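Local coordinates for hypothetical conserved protein (Geobacillus kaustophilus, PDB 2QYH) that is of unknown function but belongs to the haloacid dehalogenase-like hydrolases and may be a magnesium-binding phosphatase, at residues N66-V71 with Y78-R83; K19-S24 with K55-D60; H95-P100 with E156-N161. All coordinates share one frame; numbering follows the deposited sequence.

Contact 1 (N66-V71 with Y78-R83); sequences NGQYVV and YKQPLR
V70 and Y78 exchange two backbone hydrogen bonds, V70 N to Y78 O at 2.8 Å and Y78 N to V70 O at 3.2 Å, which identifies them as an antiparallel hydrogen-bonded pair. The first is nearly straight, with 171° at the hydrogen; the second bends to 156°. Y69 and K79 follow as a non-hydrogen-bonded pair. Past the end of the regular strands, Q80 N still donates to Q68 O at 2.9 Å. Besides that N-H bond, Q68 O has K79 CA as an additional C-H...O neighbour at 3.3 Å.

Within 78-83, Y78 OH donates to Q80 OE1 at 3.0 Å, tying the far end of the phenol to the side chain two residues further along the same segment. The extended Q80 side chain runs beside that of Q68, both pointing the same way.

Side-chain packing divides between the two faces of the hairpin. With CG anti to the backbone N (chi1 170°), the Y78 ring reaches along the strand, and its edge meets V70 CG2 through CD1 at 4.1 Å. The carbonyl oxygen G67 O also lies at this ring's edge, near its plane, 3.6 Å from Y78 CE1. On the other face, Y69 CD1 touches K79 CB at 4.0 Å, while the lysine chain leads away.

The hairpin of strands 69-72 and 75-79 forms one margin of the eight-stranded mixed sheet. Helix 184-195 packs on V70 and Y78 with M191 and M190, Y144 meets the ring of Y69, and P179 at the end of strand 174-179 touches both Q68 and Q80.

Contact 2 (K19-S24 with K55-D60); sequences KQLPLS and KQLGID
The Q56 amide has L21 over one of its faces: L21 CD2 sits almost directly above NE2, at 4.1 Å, so the methyl rests on the face of the amide at its nitrogen end. The polar use of this amide lies across the dimer interface, where Q56 NE2 is hydrogen-bonded to K127 O of the second subunit. F128 of that subunit also packs on Q56. In the HAD-like alpha/beta fold, this contact joins the chain leading into helix 23-34, for which P22 is the N-cap residue, to the last turn of helix 51-57.

No hydrogen bond links 19-24 to 55-60, and the closest CA atoms, those of L21 and Q56, are 8.9 Å apart. The connection is therefore made by side chains, with L21 spanning most of the gap. Its CG is anti to the backbone N (chi1 -180°), which sends both methyls toward the helix end. The Q56 chain extends beyond CG (chi2 176°) and carries its amide to L21 CD2.

L57 meets L21 obliquely, using one branch of its isobutyl group. I26 of helix 23-34 touches both leucines, with L15 also on L21 and L14 on L57, so the loop before 19-24 and helix 23-34 also pack on the pair.

Helix 51-57 ends here with G58 at a positive phi (61°), its N making a weak bond to K55 O at 3.4 Å. Immediately before this turn, L57 CD2 faces both methyls of L21, 3.7 Å from L21 CD2 and 4.2 Å from L21 CD1.

Contact 3 (H95-P100 with E156-N161); sequences HKNGHP and EPYVRN
A Schellman motif closes helix 84-96 and brings N97 and H99, on either side of its C-prime residue G98, to the hydroxyl of Y158. Its evidence is the bond from G98 N to H95 O, 3.0 Å, together with that from H99 N to A94 O and the positive phi of G98.

Two hydrogen bonds hold Y158 OH. N97 ND2 donates to it at 3.2 Å, nearly straight at 169° and with the oxygen in the plane of the amide. H99 ND1 pairs with Y158 OH at 2.6 Å, the hydroxyl lying at the imidazole edge and in its plane. The two rings themselves meet obliquely, with centroids 5.7 Å apart and planes at 75°.

Bonds at both nitrogens, ND1 to Y158 OH and NE2 to E154 OE2, set the rotation of the H99 imidazole, and the E154 carboxylate would probably polarise the ring. N97 O lies over the centre of one imidazole face, 3.7 Å above its plane.

With CG beside the backbone N and anti to the carbonyl carbon (chi1 -60°), Y158 leaves helix 156-161 and reaches past L90 and A94, which touch it from helix 84-96. A second tie between the helices runs from N161 ND2 to E93 OE1. The result is a buried tyrosine whose hydroxyl docks on a neighbouring helix terminus, joining two helices that accompany the antiparallel sheet of what is consistent with a HAD-family cap domain.

Contacts 1 and 2 belong to the part of the chain built on the mixed sheet, and contact 3 to the part built on the antiparallel sheet. Contact 1 lies between the others, its centre 24 Å from each. It touches contact 2 through V71 CG1 and D60 O, 3.7 Å apart, whereas its nearest atoms to contact 3 are about 10 Å away; 78-83 leads directly into helix 84-96. Contacts 2 and 3 lie on opposite sides of the chain's centre, centres 39 Å and nearest atoms about 24 Å apart. D9, D11 and T13 fit the HAD signature, probably marking the active site; L14 and L15, just beyond it, pack on contact 2.

Contact 1 (N66-V71 with Y78-R83)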
ATOM      1  N   ASN D  66       7.283  15.399  -5.864  1.00 27.59           N
ATOM      2  CA  ASN D  66       7.423  16.849  -5.721  1.00 27.59           C
ATOM      3  C   ASN D  66       7.112  17.611  -7.003  1.00 27.59           C
ATOM      4  O   ASN D  66       7.821  18.550  -7.355  1.00 27.59           O
ATOM      5  CB  ASN D  66       8.839  17.233  -5.276  1.00 30.74           C
ATOM      6  CG  ASN D  66       9.212  16.640  -3.936  1.00 32.74           C
ATOM      7  OD1 ASN D  66       9.732  15.530  -3.867  1.00 36.74           O
ATOM      8  ND2 ASN D  66       8.938  17.374  -2.861  1.00 34.74           N
ATOM      9  N   GLY D  67       6.065  17.185  -7.704  1.00 25.13           N
ATOM     10  CA  GLY D  67       5.651  17.862  -8.916  1.00 25.13           C
ATOM     11  C   GLY D  67       6.089  17.300 -10.258  1.00 25.13           C
ATOM     12  O   GLY D  67       5.582  17.736 -11.286  1.00 25.13           O
ATOM     13  N   GLN D  68       7.000  16.334 -10.272  1.00 26.74           N
ATOM     14  CA  GLN D  68       7.489  15.785 -11.534  1.00 27.74           C
ATOM     15  C   GLN D  68       6.637  14.726 -12.224  1.00 26.74           C
ATOM     16  O   GLN D  68       6.938  14.339 -13.351  1.00 27.74           O
ATOM     17  CB  GLN D  68       8.913  15.265 -11.351  1.00 29.83           C
ATOM     18  CG  GLN D  68       9.948  16.369 -11.483  1.00 31.83           C
ATOM     19  CD  GLN D  68       9.620  17.566 -10.619  1.00 33.83           C
ATOM     20  OE1 GLN D  68       9.814  17.541  -9.408  1.00 33.83           O
ATOM     21  NE2 GLN D  68       9.104  18.616 -11.236  1.00 33.83           N
ATOM     22  N   TYR D  69       5.580  14.269 -11.559  1.00 21.49           N
ATOM     23  CA  TYR D  69       4.679  13.263 -12.118  1.00 21.49           C
ATOM     24  C   TYR D  69       3.280  13.539 -11.565  1.00 21.49           C
ATOM     25  O   TYR D  69       3.009  13.290 -10.392  1.00 20.49           O
ATOM     26  CB  TYR D  69       5.133  11.862 -11.715  1.00 27.73           C
ATOM     27  CG  TYR D  69       4.428  10.751 -12.452  1.00 27.73           C
ATOM     28  CD1 TYR D  69       4.680  10.510 -13.804  1.00 28.73           C
ATOM     29  CD2 TYR D  69       3.514   9.937 -11.799  1.00 26.73           C
ATOM     30  CE1 TYR D  69       4.028   9.478 -14.489  1.00 29.73           C
ATOM     31  CE2 TYR D  69       2.857   8.908 -12.467  1.00 27.73           C
ATOM     32  CZ  TYR D  69       3.116   8.681 -13.809  1.00 28.73           C
ATOM     33  OH  TYR D  69       2.453   7.659 -14.454  1.00 30.73           O
ATOM     34  N   VAL D  70       2.404  14.060 -12.420  1.00 23.53           N
ATOM     35  CA  VAL D  70       1.054  14.424 -12.020  1.00 23.53           C
ATOM     36  C   VAL D  70      -0.008  13.634 -12.767  1.00 23.53           C
ATOM     37  O   VAL D  70      -0.036  13.626 -13.995  1.00 23.53           O
ATOM     38  CB  VAL D  70       0.825  15.921 -12.269  1.00 22.54           C
ATOM     39  CG1 VAL D  70      -0.535  16.352 -11.719  1.00 21.54           C
ATOM     40  CG2 VAL D  70       1.964  16.719 -11.642  1.00 20.54           C
ATOM     41  N   VAL D  71      -0.897  12.989 -12.021  1.00 25.83           N
ATOM     42  CA  VAL D  71      -1.950  12.176 -12.617  1.00 25.83           C
ATOM     43  C   VAL D  71      -3.351  12.699 -12.301  1.00 26.83           C
ATOM     44  O   VAL D  71      -3.626  13.112 -11.177  1.00 26.83           O
ATOM     45  CB  VAL D  71      -1.856  10.709 -12.108  1.00 19.71           C
ATOM     46  CG1 VAL D  71      -2.958   9.868 -12.735  1.00 18.71           C
ATOM     47  CG2 VAL D  71      -0.487  10.131 -12.413  1.00 19.71           C
ATOM     48  N   TYR D  78       0.870  15.476 -16.478  1.00 31.52           N
ATOM     49  CA  TYR D  78       2.116  16.189 -16.677  1.00 32.52           C
ATOM     50  C   TYR D  78       3.266  15.370 -16.123  1.00 33.52           C
ATOM     51  O   TYR D  78       3.139  14.751 -15.069  1.00 33.52           O
ATOM     52  CB  TYR D  78       2.052  17.547 -15.970  1.00 24.51           C
ATOM     53  CG  TYR D  78       3.375  18.269 -15.897  1.00 23.51           C
ATOM     54  CD1 TYR D  78       4.240  18.082 -14.822  1.00 20.51           C
ATOM     55  CD2 TYR D  78       3.793  19.088 -16.943  1.00 23.51           C
ATOM     56  CE1 TYR D  78       5.491  18.690 -14.799  1.00 22.51           C
ATOM     57  CE2 TYR D  78       5.039  19.697 -16.931  1.00 22.51           C
ATOM     58  CZ  TYR D  78       5.884  19.496 -15.864  1.00 23.51           C
ATOM     59  OH  TYR D  78       7.135  20.085 -15.885  1.00 25.51           O
ATOM     60  N   LYS D  79       4.381  15.342 -16.837  1.00 41.71           N
ATOM     61  CA  LYS D  79       5.536  14.609 -16.355  1.00 43.71           C
ATOM     62  C   LYS D  79       6.839  15.227 -16.825  1.00 43.71           C
ATOM     63  O   LYS D  79       7.023  15.515 -18.003  1.00 44.71           O
ATOM     64  CB  LYS D  79       5.459  13.130 -16.746  1.00 29.20           C
ATOM     65  CG  LYS D  79       5.144  12.841 -18.188  1.00 30.20           C
ATOM     66  CD  LYS D  79       5.048  11.340 -18.407  1.00 33.20           C
ATOM     67  CE  LYS D  79       4.593  11.006 -19.823  1.00 36.20           C
ATOM     68  NZ  LYS D  79       5.523  11.577 -20.836  1.00 39.20           N
ATOM     69  N   GLN D  80       7.733  15.442 -15.870  1.00 39.01           N
ATOM     70  CA  GLN D  80       9.028  16.040 -16.127  1.00 40.01           C
ATOM     71  C   GLN D  80      10.150  15.122 -15.629  1.00 40.01           C
ATOM     72  O   GLN D  80      10.514  15.149 -14.455  1.00 40.01           O
ATOM     73  CB  GLN D  80       9.109  17.387 -15.412  1.00 52.15           C
ATOM     74  CG  GLN D  80      10.335  18.214 -15.732  1.00 55.15           C
ATOM     75  CD  GLN D  80      10.580  19.298 -14.690  1.00 58.15           C
ATOM     76  OE1 GLN D  80       9.647  19.973 -14.238  1.00 60.15           O
ATOM     77  NE2 GLN D  80      11.843  19.473 -14.307  1.00 57.15           N
ATOM     78  N   PRO D  81      10.695  14.279 -16.517  1.00 35.39           N
ATOM     79  CA  PRO D  81      11.777  13.372 -16.129  1.00 35.39           C
ATOM     80  C   PRO D  81      13.029  14.184 -15.837  1.00 36.39           C
ATOM     81  O   PRO D  81      13.146  15.336 -16.264  1.00 36.39           O
ATOM     82  CB  PRO D  81      11.982  12.509 -17.374  1.00 25.99           C
ATOM     83  CG  PRO D  81      10.671  12.567 -18.073  1.00 25.99           C
ATOM     84  CD  PRO D  81      10.240  13.997 -17.889  1.00 25.99           C
ATOM     85  N   LEU D  82      13.955  13.584 -15.100  1.00 35.40           N
ATOM     86  CA  LEU D  82      15.228  14.222 -14.800  1.00 36.40           C
ATOM     87  C   LEU D  82      16.020  14.139 -16.107  1.00 38.40           C
ATOM     88  O   LEU D  82      15.858  13.176 -16.862  1.00 38.40           O
ATOM     89  CB  LEU D  82      15.951  13.438 -13.706  1.00 34.99           C
ATOM     90  CG  LEU D  82      16.051  14.017 -12.293  1.00 33.99           C
ATOM     91  CD1 LEU D  82      14.834  14.874 -11.946  1.00 32.99           C
ATOM     92  CD2 LEU D  82      16.215  12.856 -11.316  1.00 32.99           C
ATOM     93  N   ARG D  83      16.851  15.141 -16.390  1.00 36.31           N
ATOM     94  CA  ARG D  83      17.665  15.134 -17.614  1.00 39.31           C
ATOM     95  C   ARG D  83      18.637  13.958 -17.570  1.00 40.31           C
ATOM     96  O   ARG D  83      19.567  13.949 -16.758  1.00 39.31           O
ATOM     97  CB  ARG D  83      18.449  16.441 -17.741  1.00 88.01           C
ATOM     98  CG  ARG D  83      17.574  17.651 -18.004  1.00 91.01           C
ATOM     99  CD  ARG D  83      18.370  18.940 -17.948  1.00 92.01           C
ATOM    100  NE  ARG D  83      19.538  18.903 -18.823  1.00 99.01           N
ATOM    101  CZ  ARG D  83      20.451  19.868 -18.884  1.00100.01           C
ATOM    102  NH1 ARG D  83      20.327  20.947 -18.122  1.00100.01           N
ATOM    103  NH2 ARG D  83      21.491  19.751 -19.699  1.00100.04           N
TER

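Contact 2 (K19-S24 with K55-D60)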
ATOM      1  N   LYS D  19      -0.205   6.385  11.682  1.00 44.83           N
ATOM      2  CA  LYS D  19      -0.342   6.005  10.275  1.00 43.83           C
ATOM      3  C   LYS D  19      -1.733   5.439  10.027  1.00 43.83           C
ATOM      4  O   LYS D  19      -1.940   4.633   9.119  1.00 42.83           O
ATOM      5  CB  LYS D  19       0.699   4.941   9.906  1.00 48.53           C
ATOM      6  CG  LYS D  19       2.000   5.463   9.313  1.00 49.53           C
ATOM      7  CD  LYS D  19       2.705   6.473  10.185  1.00 51.53           C
ATOM      8  CE  LYS D  19       4.048   6.810   9.562  1.00 54.53           C
ATOM      9  NZ  LYS D  19       4.748   7.887  10.300  1.00 54.53           N
ATOM     10  N   GLN D  20      -2.683   5.872  10.843  1.00 36.68           N
ATOM     11  CA  GLN D  20      -4.040   5.378  10.739  1.00 35.68           C
ATOM     12  C   GLN D  20      -4.939   6.348   9.993  1.00 34.68           C
ATOM     13  O   GLN D  20      -4.819   7.566  10.133  1.00 33.68           O
ATOM     14  CB  GLN D  20      -4.610   5.102  12.141  1.00 46.94           C
ATOM     15  CG  GLN D  20      -3.833   4.056  12.958  1.00 46.94           C
ATOM     16  CD  GLN D  20      -3.799   2.682  12.294  1.00 48.94           C
ATOM     17  OE1 GLN D  20      -4.841   2.055  12.073  1.00 49.94           O
ATOM     18  NE2 GLN D  20      -2.600   2.211  11.978  1.00 50.94           N
ATOM     19  N   LEU D  21      -5.843   5.794   9.191  1.00 33.34           N
ATOM     20  CA  LEU D  21      -6.768   6.602   8.416  1.00 31.34           C
ATOM     21  C   LEU D  21      -8.070   6.796   9.185  1.00 30.34           C
ATOM     22  O   LEU D  21      -8.833   5.851   9.390  1.00 30.34           O
ATOM     23  CB  LEU D  21      -7.036   5.919   7.083  1.00 30.06           C
ATOM     24  CG  LEU D  21      -7.991   6.656   6.162  1.00 30.06           C
ATOM     25  CD1 LEU D  21      -7.434   8.013   5.785  1.00 29.06           C
ATOM     26  CD2 LEU D  21      -8.188   5.822   4.940  1.00 30.06           C
ATOM     27  N   PRO D  22      -8.344   8.025   9.626  1.00 28.55           N
ATOM     28  CA  PRO D  22      -9.581   8.268  10.374  1.00 28.55           C
ATOM     29  C   PRO D  22     -10.847   7.951   9.566  1.00 28.55           C
ATOM     30  O   PRO D  22     -10.924   8.254   8.371  1.00 29.55           O
ATOM     31  CB  PRO D  22      -9.491   9.753  10.722  1.00 19.40           C
ATOM     32  CG  PRO D  22      -8.021  10.018  10.751  1.00 19.40           C
ATOM     33  CD  PRO D  22      -7.524   9.244   9.555  1.00 20.40           C
ATOM     34  N   LEU D  23     -11.830   7.346  10.224  1.00 35.17           N
ATOM     35  CA  LEU D  23     -13.103   7.012   9.595  1.00 36.17           C
ATOM     36  C   LEU D  23     -13.782   8.239   8.964  1.00 35.17           C
ATOM     37  O   LEU D  23     -14.327   8.161   7.856  1.00 36.17           O
ATOM     38  CB  LEU D  23     -14.042   6.392  10.636  1.00 33.23           C
ATOM     39  CG  LEU D  23     -14.262   4.872  10.713  1.00 34.23           C
ATOM     40  CD1 LEU D  23     -13.021   4.089  10.332  1.00 34.23           C
ATOM     41  CD2 LEU D  23     -14.701   4.536  12.122  1.00 33.23           C
ATOM     42  N   SER D  24     -13.741   9.372   9.661  1.00 30.50           N
ATOM     43  CA  SER D  24     -14.376  10.591   9.158  1.00 30.50           C
ATOM     44  C   SER D  24     -13.693  11.193   7.930  1.00 29.50           C
ATOM     45  O   SER D  24     -14.295  11.997   7.216  1.00 29.50           O
ATOM     46  CB  SER D  24     -14.479  11.646  10.269  1.00 26.17           C
ATOM     47  OG  SER D  24     -13.203  12.057  10.716  1.00 27.17           O
ATOM     48  N   LYS D  55      -5.928   3.542  -2.938  1.00 33.03           N
ATOM     49  CA  LYS D  55      -6.967   2.542  -3.096  1.00 34.03           C
ATOM     50  C   LYS D  55      -7.962   2.623  -1.939  1.00 33.03           C
ATOM     51  O   LYS D  55      -9.167   2.451  -2.131  1.00 34.03           O
ATOM     52  CB  LYS D  55      -6.346   1.141  -3.210  1.00 36.22           C
ATOM     53  CG  LYS D  55      -5.796   0.870  -4.610  1.00 39.22           C
ATOM     54  CD  LYS D  55      -5.416  -0.593  -4.872  1.00 44.22           C
ATOM     55  CE  LYS D  55      -4.025  -0.951  -4.343  1.00 45.22           C
ATOM     56  NZ  LYS D  55      -3.522  -2.272  -4.857  1.00 44.22           N
ATOM     57  N   GLN D  56      -7.458   2.911  -0.746  1.00 33.95           N
ATOM     58  CA  GLN D  56      -8.307   3.020   0.426  1.00 32.95           C
ATOM     59  C   GLN D  56      -9.331   4.151   0.292  1.00 32.95           C
ATOM     60  O   GLN D  56     -10.504   3.984   0.635  1.00 32.95           O
ATOM     61  CB  GLN D  56      -7.453   3.248   1.676  1.00 28.54           C
ATOM     62  CG  GLN D  56      -6.868   1.995   2.288  1.00 28.54           C
ATOM     63  CD  GLN D  56      -5.954   2.304   3.456  1.00 29.54           C
ATOM     64  OE1 GLN D  56      -4.812   2.716   3.272  1.00 30.54           O
ATOM     65  NE2 GLN D  56      -6.457   2.117   4.669  1.00 30.54           N
ATOM     66  N   LEU D  57      -8.878   5.298  -0.205  1.00 29.21           N
ATOM     67  CA  LEU D  57      -9.736   6.462  -0.365  1.00 28.21           C
ATOM     68  C   LEU D  57     -10.295   6.627  -1.776  1.00 28.21           C
ATOM     69  O   LEU D  57     -11.043   7.568  -2.045  1.00 28.21           O
ATOM     70  CB  LEU D  57      -8.965   7.727   0.021  1.00 21.13           C
ATOM     71  CG  LEU D  57      -8.571   7.862   1.495  1.00 22.13           C
ATOM     72  CD1 LEU D  57      -7.698   9.091   1.697  1.00 22.13           C
ATOM     73  CD2 LEU D  57      -9.834   7.962   2.341  1.00 23.13           C
ATOM     74  N   GLY D  58      -9.933   5.719  -2.674  1.00 29.42           N
ATOM     75  CA  GLY D  58     -10.403   5.821  -4.038  1.00 28.42           C
ATOM     76  C   GLY D  58      -9.932   7.123  -4.670  1.00 29.42           C
ATOM     77  O   GLY D  58     -10.683   7.792  -5.380  1.00 29.42           O
ATOM     78  N   ILE D  59      -8.686   7.492  -4.403  1.00 35.01           N
ATOM     79  CA  ILE D  59      -8.117   8.710  -4.951  1.00 35.01           C
ATOM     80  C   ILE D  59      -7.217   8.333  -6.121  1.00 35.01           C
ATOM     81  O   ILE D  59      -6.207   7.658  -5.938  1.00 36.01           O
ATOM     82  CB  ILE D  59      -7.296   9.454  -3.874  1.00 26.49           C
ATOM     83  CG1 ILE D  59      -8.238   9.971  -2.778  1.00 26.49           C
ATOM     84  CG2 ILE D  59      -6.493  10.578  -4.503  1.00 26.49           C
ATOM     85  CD1 ILE D  59      -7.535  10.608  -1.580  1.00 26.49           C
ATOM     86  N   ASP D  60      -7.575   8.754  -7.326  1.00 31.41           N
ATOM     87  CA  ASP D  60      -6.757   8.416  -8.482  1.00 30.41           C
ATOM     88  C   ASP D  60      -6.196   9.653  -9.194  1.00 29.41           C
ATOM     89  O   ASP D  60      -5.861   9.609 -10.375  1.00 29.41           O
ATOM     90  CB  ASP D  60      -7.557   7.542  -9.452  1.00 32.54           C
ATOM     91  CG  ASP D  60      -8.738   8.272 -10.056  1.00 36.54           C
ATOM     92  OD1 ASP D  60      -9.068   9.386  -9.576  1.00 36.54           O
ATOM     93  OD2 ASP D  60      -9.340   7.729 -11.011  1.00 39.54           O
TER

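Contact 3 (H95-P100 with E156-N161)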
ATOM      1  N   HIS D  95      29.761   7.970  -7.959  1.00 55.35           N
ATOM      2  CA  HIS D  95      30.350   6.635  -7.880  1.00 56.35           C
ATOM      3  C   HIS D  95      31.842   6.740  -7.553  1.00 55.35           C
ATOM      4  O   HIS D  95      32.404   5.881  -6.869  1.00 55.35           O
ATOM      5  CB  HIS D  95      30.150   5.899  -9.210  1.00 94.89           C
ATOM      6  CG  HIS D  95      30.794   4.548  -9.258  1.00 97.89           C
ATOM      7  ND1 HIS D  95      32.161   4.372  -9.230  1.00100.89           N
ATOM      8  CD2 HIS D  95      30.257   3.306  -9.325  1.00100.89           C
ATOM      9  CE1 HIS D  95      32.439   3.082  -9.279  1.00100.99           C
ATOM     10  NE2 HIS D  95      31.303   2.413  -9.337  1.00100.99           N
ATOM     11  N   LYS D  96      32.475   7.804  -8.045  1.00 62.31           N
ATOM     12  CA  LYS D  96      33.891   8.040  -7.804  1.00 62.31           C
ATOM     13  C   LYS D  96      34.156   8.223  -6.315  1.00 61.31           C
ATOM     14  O   LYS D  96      35.229   7.877  -5.821  1.00 61.31           O
ATOM     15  CB  LYS D  96      34.362   9.284  -8.557  1.00 84.08           C
ATOM     16  CG  LYS D  96      34.198   9.204 -10.064  1.00 86.08           C
ATOM     17  CD  LYS D  96      34.758  10.453 -10.735  1.00 88.08           C
ATOM     18  CE  LYS D  96      34.401  10.506 -12.215  1.00 88.08           C
ATOM     19  NZ  LYS D  96      34.871   9.306 -12.963  1.00 89.08           N
ATOM     20  N   ASN D  97      33.179   8.766  -5.596  1.00 66.00           N
ATOM     21  CA  ASN D  97      33.339   8.977  -4.160  1.00 65.00           C
ATOM     22  C   ASN D  97      32.711   7.869  -3.317  1.00 64.00           C
ATOM     23  O   ASN D  97      32.639   7.982  -2.097  1.00 64.00           O
ATOM     24  CB  ASN D  97      32.743  10.326  -3.755  1.00 83.12           C
ATOM     25  CG  ASN D  97      33.455  11.490  -4.401  1.00 84.12           C
ATOM     26  OD1 ASN D  97      34.684  11.545  -4.409  1.00 86.12           O
ATOM     27  ND2 ASN D  97      32.690  12.434  -4.941  1.00 83.12           N
ATOM     28  N   GLY D  98      32.265   6.803  -3.973  1.00 74.10           N
ATOM     29  CA  GLY D  98      31.650   5.694  -3.263  1.00 73.10           C
ATOM     30  C   GLY D  98      30.249   6.004  -2.762  1.00 72.10           C
ATOM     31  O   GLY D  98      29.730   5.335  -1.868  1.00 72.10           O
ATOM     32  N   HIS D  99      29.639   7.035  -3.334  1.00 57.48           N
ATOM     33  CA  HIS D  99      28.276   7.396  -2.980  1.00 56.48           C
ATOM     34  C   HIS D  99      27.323   6.797  -4.008  1.00 55.48           C
ATOM     35  O   HIS D  99      27.415   7.084  -5.201  1.00 55.48           O
ATOM     36  CB  HIS D  99      28.128   8.903  -2.942  1.00 51.61           C
ATOM     37  CG  HIS D  99      29.034   9.558  -1.949  1.00 52.61           C
ATOM     38  ND1 HIS D  99      29.853  10.618  -2.272  1.00 52.61           N
ATOM     39  CD2 HIS D  99      29.254   9.302  -0.637  1.00 52.61           C
ATOM     40  CE1 HIS D  99      30.534  10.991  -1.203  1.00 52.61           C
ATOM     41  NE2 HIS D  99      30.189  10.210  -0.197  1.00 52.61           N
ATOM     42  N   PRO D 100      26.399   5.935  -3.558  1.00 42.29           N
ATOM     43  CA  PRO D 100      25.461   5.334  -4.510  1.00 41.29           C
ATOM     44  C   PRO D 100      24.217   6.198  -4.660  1.00 40.29           C
ATOM     45  O   PRO D 100      24.001   7.154  -3.900  1.00 39.29           O
ATOM     46  CB  PRO D 100      25.146   3.995  -3.866  1.00 34.85           C
ATOM     47  CG  PRO D 100      25.068   4.375  -2.406  1.00 34.85           C
ATOM     48  CD  PRO D 100      26.260   5.327  -2.220  1.00 35.85           C
ATOM     49  N   GLU D 156      28.263  19.343  -0.514  1.00 57.61           N
ATOM     50  CA  GLU D 156      28.730  20.590  -1.137  1.00 57.61           C
ATOM     51  C   GLU D 156      29.080  20.482  -2.632  1.00 55.61           C
ATOM     52  O   GLU D 156      28.505  21.190  -3.462  1.00 55.61           O
ATOM     53  CB  GLU D 156      29.936  21.147  -0.369  1.00100.99           C
ATOM     54  CG  GLU D 156      30.633  22.326  -1.050  1.00100.99           C
ATOM     55  CD  GLU D 156      29.770  23.572  -1.113  1.00100.99           C
ATOM     56  OE1 GLU D 156      28.626  23.481  -1.601  1.00100.99           O
ATOM     57  OE2 GLU D 156      30.239  24.647  -0.681  1.00100.99           O
ATOM     58  N   PRO D 157      30.028  19.598  -2.992  1.00 51.04           N
ATOM     59  CA  PRO D 157      30.426  19.429  -4.396  1.00 50.04           C
ATOM     60  C   PRO D 157      29.244  19.188  -5.332  1.00 49.04           C
ATOM     61  O   PRO D 157      29.057  19.915  -6.304  1.00 49.04           O
ATOM     62  CB  PRO D 157      31.371  18.232  -4.344  1.00 48.37           C
ATOM     63  CG  PRO D 157      31.990  18.363  -2.989  1.00 48.37           C
ATOM     64  CD  PRO D 157      30.803  18.691  -2.122  1.00 49.37           C
ATOM     65  N   TYR D 158      28.457  18.158  -5.029  1.00 49.24           N
ATOM     66  CA  TYR D 158      27.285  17.798  -5.828  1.00 48.24           C
ATOM     67  C   TYR D 158      26.361  18.994  -6.004  1.00 48.24           C
ATOM     68  O   TYR D 158      25.939  19.311  -7.118  1.00 47.24           O
ATOM     69  CB  TYR D 158      26.524  16.661  -5.147  1.00 46.10           C
ATOM     70  CG  TYR D 158      27.339  15.405  -4.976  1.00 45.10           C
ATOM     71  CD1 TYR D 158      27.791  14.693  -6.084  1.00 44.10           C
ATOM     72  CD2 TYR D 158      27.665  14.927  -3.706  1.00 44.10           C
ATOM     73  CE1 TYR D 158      28.549  13.534  -5.935  1.00 44.10           C
ATOM     74  CE2 TYR D 158      28.424  13.769  -3.544  1.00 44.10           C
ATOM     75  CZ  TYR D 158      28.860  13.080  -4.664  1.00 45.10           C
ATOM     76  OH  TYR D 158      29.605  11.936  -4.519  1.00 45.10           O
ATOM     77  N   VAL D 159      26.046  19.647  -4.890  1.00 39.96           N
ATOM     78  CA  VAL D 159      25.190  20.822  -4.897  1.00 39.96           C
ATOM     79  C   VAL D 159      25.759  21.851  -5.869  1.00 40.96           C
ATOM     80  O   VAL D 159      25.038  22.397  -6.705  1.00 40.96           O
ATOM     81  CB  VAL D 159      25.119  21.466  -3.482  1.00 32.73           C
ATOM     82  CG1 VAL D 159      24.329  22.769  -3.532  1.00 32.73           C
ATOM     83  CG2 VAL D 159      24.480  20.496  -2.494  1.00 31.73           C
ATOM     84  N   ARG D 160      27.065  22.086  -5.748  1.00 46.36           N
ATOM     85  CA  ARG D 160      27.813  23.046  -6.559  1.00 47.36           C
ATOM     86  C   ARG D 160      27.987  22.660  -8.030  1.00 46.36           C
ATOM     87  O   ARG D 160      27.831  23.501  -8.917  1.00 45.36           O
ATOM     88  CB  ARG D 160      29.198  23.249  -5.949  1.00 80.31           C
ATOM     89  CG  ARG D 160      29.694  24.681  -5.927  1.00 83.31           C
ATOM     90  CD  ARG D 160      29.149  25.419  -4.718  1.00 84.31           C
ATOM     91  NE  ARG D 160      27.759  25.828  -4.888  1.00 84.90           N
ATOM     92  CZ  ARG D 160      26.957  26.176  -3.886  1.00 84.90           C
ATOM     93  NH1 ARG D 160      27.403  26.157  -2.635  1.00 84.90           N
ATOM     94  NH2 ARG D 160      25.713  26.556  -4.136  1.00 84.90           N
ATOM     95  N   ASN D 161      28.318  21.398  -8.291  1.00 48.84           N
ATOM     96  CA  ASN D 161      28.540  20.949  -9.661  1.00 48.84           C
ATOM     97  C   ASN D 161      27.281  20.639 -10.449  1.00 47.84           C
ATOM     98  O   ASN D 161      27.342  20.463 -11.665  1.00 47.84           O
ATOM     99  CB  ASN D 161      29.441  19.712  -9.688  1.00 67.78           C
ATOM    100  CG  ASN D 161      30.790  19.956  -9.038  1.00 67.78           C
ATOM    101  OD1 ASN D 161      31.358  21.045  -9.141  1.00 64.78           O
ATOM    102  ND2 ASN D 161      31.317  18.931  -8.375  1.00 67.78           N
TER